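Putative ABC transporter (Thermobispora bispora, PDB 4PE6) probably binds a sugar-like solute as the extracytoplasmic receptor of an ABC transporter, and here holds a trihydroxybutanoic acid. Local coordinates at residues A72-L77 with Q96-Q101; L274-D279 with L317-V322. One frame throughout, in Å; residues are numbered along the deposited sequence.

Interaction 1 (A72-L77 with Q96-Q101)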
loop_
_atom_site.group_PDB
_atom_site.type_symbol
_atom_site.label_atom_id
_atom_site.label_comp_id
_atom_site.label_asym_id
_atom_site.label_seq_id
_atom_site.Cartn_x
_atom_site.Cartn_y
_atom_site.Cartn_z
ATOM N N ALA A 72 16.378 1.671 15.092
ATOM C CA ALA A 72 16.796 2.715 16.036
ATOM C C ALA A 72 15.619 3.589 16.453
ATOM O O ALA A 72 15.451 3.888 17.625
ATOM C CB ALA A 72 17.901 3.590 15.442
ATOM N N GLN A 73 14.803 3.997 15.491
ATOM C CA GLN A 73 13.651 4.829 15.813
ATOM C C GLN A 73 12.656 4.136 16.750
ATOM O O GLN A 73 12.081 4.770 17.639
ATOM C CB GLN A 73 12.964 5.284 14.539
ATOM C CG GLN A 73 13.768 6.294 13.747
ATOM C CD GLN A 73 13.128 6.605 12.402
ATOM O OE1 GLN A 73 12.412 5.774 11.822
ATOM N NE2 GLN A 73 13.375 7.809 11.901
ATOM N N ILE A 74 12.444 2.845 16.550
ATOM C CA ILE A 74 11.539 2.120 17.417
ATOM C C ILE A 74 12.075 2.094 18.859
ATOM O O ILE A 74 11.322 2.320 19.799
ATOM C CB ILE A 74 11.238 0.716 16.853
ATOM C CG1 ILE A 74 10.433 0.858 15.554
ATOM C CG2 ILE A 74 10.511 -0.134 17.885
ATOM C CD1 ILE A 74 10.123 -0.442 14.831
ATOM N N LYS A 75 13.380 1.894 19.035
ATOM C CA LYS A 75 13.960 1.960 20.373
ATOM C C LYS A 75 13.759 3.337 21.016
ATOM O O LYS A 75 13.441 3.419 22.198
ATOM C CB LYS A 75 15.428 1.563 20.350
ATOM C CG LYS A 75 15.624 0.125 19.910
ATOM C CD LYS A 75 17.070 -0.179 19.588
ATOM C CE LYS A 75 17.229 -1.651 19.227
ATOM N NZ LYS A 75 18.616 -1.927 18.817
ATOM N N SER A 76 13.902 4.421 20.254
ATOM C CA SER A 76 13.630 5.756 20.815
ATOM C C SER A 76 12.145 5.909 21.185
ATOM O O SER A 76 11.806 6.547 22.197
ATOM C CB SER A 76 14.101 6.883 19.884
ATOM O OG SER A 76 15.524 6.968 19.890
ATOM N N LEU A 77 11.265 5.309 20.392
ATOM C CA LEU A 77 9.833 5.308 20.719
ATOM C C LEU A 77 9.561 4.532 22.005
ATOM O O LEU A 77 8.759 4.965 22.838
ATOM C CB LEU A 77 8.984 4.730 19.575
ATOM C CG LEU A 77 8.671 5.714 18.435
ATOM C CD1 LEU A 77 8.122 4.971 17.232
ATOM C CD2 LEU A 77 7.702 6.779 18.904
ATOM N N GLN A 96 12.485 -8.019 13.810
ATOM C CA GLN A 96 11.996 -9.065 14.700
ATOM C C GLN A 96 12.494 -8.880 16.146
ATOM O O GLN A 96 11.699 -8.952 17.073
ATOM C CB GLN A 96 12.329 -10.464 14.165
ATOM C CG GLN A 96 11.178 -11.204 13.495
ATOM C CD GLN A 96 10.761 -10.616 12.152
ATOM O OE1 GLN A 96 10.583 -9.418 12.016
ATOM N NE2 GLN A 96 10.565 -11.466 11.172
ATOM N N PRO A 97 13.803 -8.632 16.339
ATOM C CA PRO A 97 14.274 -8.479 17.725
ATOM C C PRO A 97 13.637 -7.284 18.446
ATOM O O PRO A 97 13.222 -7.411 19.585
ATOM C CB PRO A 97 15.789 -8.311 17.561
ATOM C CG PRO A 97 16.100 -9.084 16.307
ATOM C CD PRO A 97 14.925 -8.813 15.402
ATOM N N VAL A 98 13.522 -6.138 17.787
ATOM C CA VAL A 98 12.974 -4.979 18.477
ATOM C C VAL A 98 11.480 -5.140 18.692
ATOM O O VAL A 98 10.944 -4.617 19.665
ATOM C CB VAL A 98 13.317 -3.635 17.797
ATOM C CG1 VAL A 98 12.482 -3.400 16.551
ATOM C CG2 VAL A 98 13.139 -2.490 18.787
ATOM N N ILE A 99 10.817 -5.881 17.808
ATOM C CA ILE A 99 9.396 -6.183 17.999
ATOM C C ILE A 99 9.257 -7.016 19.259
ATOM O O ILE A 99 8.401 -6.745 20.096
ATOM C CB ILE A 99 8.759 -6.835 16.751
ATOM C CG1 ILE A 99 8.570 -5.770 15.655
ATOM C CG2 ILE A 99 7.430 -7.489 17.084
ATOM C CD1 ILE A 99 8.164 -6.332 14.301
ATOM N N GLN A 100 10.121 -8.011 19.422
ATOM C CA GLN A 100 10.075 -8.824 20.628
ATOM C C GLN A 100 10.423 -8.000 21.869
ATOM O O GLN A 100 9.873 -8.230 22.938
ATOM C CB GLN A 100 10.986 -10.035 20.494
ATOM C CG GLN A 100 10.867 -11.028 21.648
ATOM C CD GLN A 100 9.507 -11.674 21.707
ATOM O OE1 GLN A 100 9.098 -12.343 20.767
ATOM N NE2 GLN A 100 8.791 -11.470 22.805
ATOM N N GLN A 101 11.323 -7.025 21.722
ATOM C CA GLN A 101 11.680 -6.136 22.820
ATOM C C GLN A 101 10.463 -5.314 23.256
ATOM O O GLN A 101 10.198 -5.145 24.461
ATOM C CB GLN A 101 12.847 -5.216 22.400
ATOM C CG GLN A 101 13.285 -4.218 23.466
ATOM C CD GLN A 101 14.317 -3.227 22.975
ATOM O OE1 GLN A 101 15.110 -3.526 22.083
ATOM N NE2 GLN A 101 14.317 -2.033 23.569
#

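Interaction 2 (L274-D279 with L317-V322)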
loop_
_atom_site.group_PDB
_atom_site.type_symbol
_atom_site.label_atom_id
_atom_site.label_comp_id
_atom_site.label_asym_id
_atom_site.label_seq_id
_atom_site.Cartn_x
_atom_site.Cartn_y
_atom_site.Cartn_z
ATOM N N LEU A 274 -7.178 -4.401 21.440
ATOM C CA LEU A 274 -6.167 -5.186 22.126
ATOM C C LEU A 274 -5.943 -4.636 23.531
ATOM O O LEU A 274 -5.837 -5.399 24.505
ATOM C CB LEU A 274 -4.869 -5.184 21.320
ATOM C CG LEU A 274 -4.854 -6.084 20.072
ATOM C CD1 LEU A 274 -3.507 -5.997 19.397
ATOM C CD2 LEU A 274 -5.153 -7.533 20.389
ATOM N N LEU A 275 -5.887 -3.310 23.635
ATOM C CA LEU A 275 -5.597 -2.652 24.905
ATOM C C LEU A 275 -6.707 -2.818 25.941
ATOM O O LEU A 275 -6.445 -2.721 27.148
ATOM C CB LEU A 275 -5.314 -1.162 24.678
ATOM C CG LEU A 275 -3.932 -0.878 24.092
ATOM C CD1 LEU A 275 -3.813 0.602 23.698
ATOM C CD2 LEU A 275 -2.829 -1.284 25.069
ATOM N N GLU A 276 -7.941 -3.056 25.502
ATOM C CA GLU A 276 -9.026 -3.342 26.439
ATOM C C GLU A 276 -9.322 -4.838 26.601
ATOM O O GLU A 276 -10.415 -5.224 27.000
ATOM C CB GLU A 276 -10.283 -2.529 26.087
ATOM C CG GLU A 276 -10.919 -2.796 24.733
ATOM C CD GLU A 276 -12.234 -2.015 24.559
ATOM O OE1 GLU A 276 -13.334 -2.634 24.522
ATOM O OE2 GLU A 276 -12.162 -0.774 24.515
ATOM N N GLY A 277 -8.338 -5.679 26.291
ATOM C CA GLY A 277 -8.431 -7.122 26.559
ATOM C C GLY A 277 -9.162 -7.994 25.547
ATOM O O GLY A 277 -9.441 -9.179 25.819
ATOM N N ARG A 278 -9.469 -7.439 24.376
ATOM C CA ARG A 278 -10.195 -8.185 23.362
ATOM C C ARG A 278 -9.245 -9.047 22.565
ATOM O O ARG A 278 -8.085 -8.713 22.387
ATOM C CB ARG A 278 -10.944 -7.264 22.412
ATOM C CG ARG A 278 -12.055 -6.467 23.063
ATOM C CD ARG A 278 -12.761 -5.639 22.010
ATOM N NE ARG A 278 -13.832 -4.867 22.618
ATOM C CZ ARG A 278 -15.133 -5.031 22.406
ATOM N NH1 ARG A 278 -15.602 -5.926 21.549
ATOM N NH2 ARG A 278 -15.974 -4.255 23.065
ATOM N N ASP A 279 -9.773 -10.152 22.067
ATOM C CA ASP A 279 -8.988 -11.106 21.314
ATOM C C ASP A 279 -9.141 -10.784 19.858
ATOM O O ASP A 279 -10.245 -10.530 19.401
ATOM C CB ASP A 279 -9.466 -12.534 21.580
ATOM C CG ASP A 279 -9.091 -13.015 22.958
ATOM O OD1 ASP A 279 -8.209 -12.384 23.573
ATOM O OD2 ASP A 279 -9.665 -14.006 23.428
ATOM N N LEU A 317 -16.883 -0.566 11.781
ATOM C CA LEU A 317 -16.577 -1.272 10.526
ATOM C C LEU A 317 -15.380 -2.193 10.707
ATOM O O LEU A 317 -15.376 -3.304 10.192
ATOM C CB LEU A 317 -16.338 -0.306 9.356
ATOM C CG LEU A 317 -17.596 0.386 8.810
ATOM C CD1 LEU A 317 -17.216 1.427 7.760
ATOM C CD2 LEU A 317 -18.595 -0.615 8.231
ATOM N N PHE A 318 -14.382 -1.738 11.461
ATOM C CA PHE A 318 -13.253 -2.598 11.821
ATOM C C PHE A 318 -13.721 -3.906 12.469
ATOM O O PHE A 318 -13.374 -4.990 12.010
ATOM C CB PHE A 318 -12.282 -1.879 12.757
ATOM C CG PHE A 318 -11.293 -2.801 13.400
ATOM C CD1 PHE A 318 -10.227 -3.285 12.680
ATOM C CD2 PHE A 318 -11.462 -3.218 14.714
ATOM C CE1 PHE A 318 -9.327 -4.171 13.247
ATOM C CE2 PHE A 318 -10.566 -4.099 15.288
ATOM C CZ PHE A 318 -9.491 -4.567 14.560
ATOM N N ARG A 319 -14.514 -3.783 13.534
ATOM C CA ARG A 319 -15.026 -4.944 14.261
ATOM C C ARG A 319 -15.840 -5.883 13.377
ATOM O O ARG A 319 -15.715 -7.109 13.494
ATOM C CB ARG A 319 -15.836 -4.508 15.489
ATOM C CG ARG A 319 -14.948 -4.091 16.652
ATOM C CD ARG A 319 -15.765 -3.513 17.788
ATOM N NE ARG A 319 -14.920 -3.056 18.887
ATOM C CZ ARG A 319 -15.375 -2.405 19.950
ATOM N NH1 ARG A 319 -16.663 -2.124 20.063
ATOM N NH2 ARG A 319 -14.536 -2.036 20.912
ATOM N N GLN A 320 -16.657 -5.312 12.490
ATOM C CA GLN A 320 -17.403 -6.110 11.514
ATOM C C GLN A 320 -16.481 -6.969 10.676
ATOM O O GLN A 320 -16.750 -8.146 10.460
ATOM C CB GLN A 320 -18.213 -5.226 10.565
ATOM C CG GLN A 320 -19.488 -4.646 11.143
ATOM C CD GLN A 320 -20.200 -3.763 10.126
ATOM O OE1 GLN A 320 -20.167 -4.032 8.914
ATOM N NE2 GLN A 320 -20.839 -2.698 10.607
ATOM N N GLN A 321 -15.409 -6.367 10.164
ATOM C CA GLN A 321 -14.454 -7.104 9.328
ATOM C C GLN A 321 -13.752 -8.192 10.120
ATOM O O GLN A 321 -13.542 -9.286 9.600
ATOM C CB GLN A 321 -13.413 -6.169 8.682
ATOM C CG GLN A 321 -12.285 -6.889 7.938
ATOM C CD GLN A 321 -12.685 -7.442 6.574
ATOM O OE1 GLN A 321 -13.682 -7.025 5.986
ATOM N NE2 GLN A 321 -11.884 -8.376 6.055
ATOM N N VAL A 322 -13.402 -7.894 11.370
ATOM C CA VAL A 322 -12.807 -8.902 12.251
ATOM C C VAL A 322 -13.791 -10.061 12.447
ATOM O O VAL A 322 -13.402 -11.221 12.397
ATOM C CB VAL A 322 -12.374 -8.305 13.604
ATOM C CG1 VAL A 322 -11.890 -9.392 14.544
ATOM C CG2 VAL A 322 -11.261 -7.270 13.406
#

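Interaction 1 (A72-L77 with Q96-Q101)
The side-chain amide of Gln101 is the one flat group in this contact, and it meets Lys75 only through its oxygen: OE1 of Gln101 lies 4.0 Å from CE of Lys75, a van der Waals touch without a hydrogen bond. The two extended chains cross at about a right angle on the outer side of the helix pair. Beneath them the contact is apolar and centres on Val98. With chi1 at 76°, Val98 CG2 stands anti to the backbone N and reaches Ile74 CG2 at 3.6 Å and Lys75 CG at 3.8 Å. The other branch, Val98 CG1, lies 4.0 Å from the same Ile74 CG2 methyl, which therefore meets both arms of the valine. Shortening Val98 to an alanine would remove both methyls and would probably leave a gap beside Ile74 CG2 and take away the contact of Lys75 CG. Ile74 also rests on Leu85 and Ile87 of strand 84-88, a strand that Ile99 touches too. The axes of 72-77 and 96-101 approach to 10.2 Å and run 9° from parallel, the arrangement of neighbouring helices from consecutive beta-alpha-beta crossovers on a Rossmann-like lobe of a periplasmic binding protein.

Interaction 2 (L274-D279 with L317-V322)
Ionic contacts come first: Glu276 OE1 and Arg319 NH2 form a long salt bridge at 3.9 Å, their side chains crossing at about a right angle. Glu276 OE1 is held more firmly from its own segment, by Arg278 NE at 3.0 Å in a nearly straight bond (171°). The oxygen lies in the guanidinium plane, whereas the donor stands well above the carboxylate plane. Arg278 NH2 adds a weak second bond to it. The other oxygen of Glu276, OE2, pairs with Arg315, while the main partner of Arg319 is Asp273.

The second kind of interaction is stacking. The guanidinium groups of Arg278 and Arg319 lie face on face, centres 3.6 Å apart and planes at 20°, offset so that Arg319 NH2 sits over the rim of the Arg278 group, 3.4 Å from Arg278 CZ. Both groups are donors and do not bond to each other; the carboxylates of Glu276 and Asp273 probably offset the charge of the pair.

Backbone bonds shape the turn that presents Glu276 and Arg278. Gly277 N reaches Leu274 O at 3.1 Å, Arg278 N returns to Asp273 O, and Gly277 has positive phi: a Schellman motif ending helix 263-275, with a surface salt-bridge network tying it to helix 315-327.

How the interactions relate
Both contacts belong to the lobe built on strands 55-60, 20-25, 84-88, 108-112 and 122-126, but they lie on opposite faces of its sheet. Their centres are 24 Å apart, their nearest atoms about 11 Å, and they do not touch. They also lie over different strands: next to interaction 2, Leu274 and Phe318 reach strands 108-112 and 122-126. In sequence, interaction 1 closes before interaction 2 opens. Neither supplies a ligand-pocket residue. The pocket takes Asn30, Trp32, Arg33 and Asp113 from this half, Asp113 directly following strand 108-112; both contacts share the lobe of these residues but lie away from the pocket.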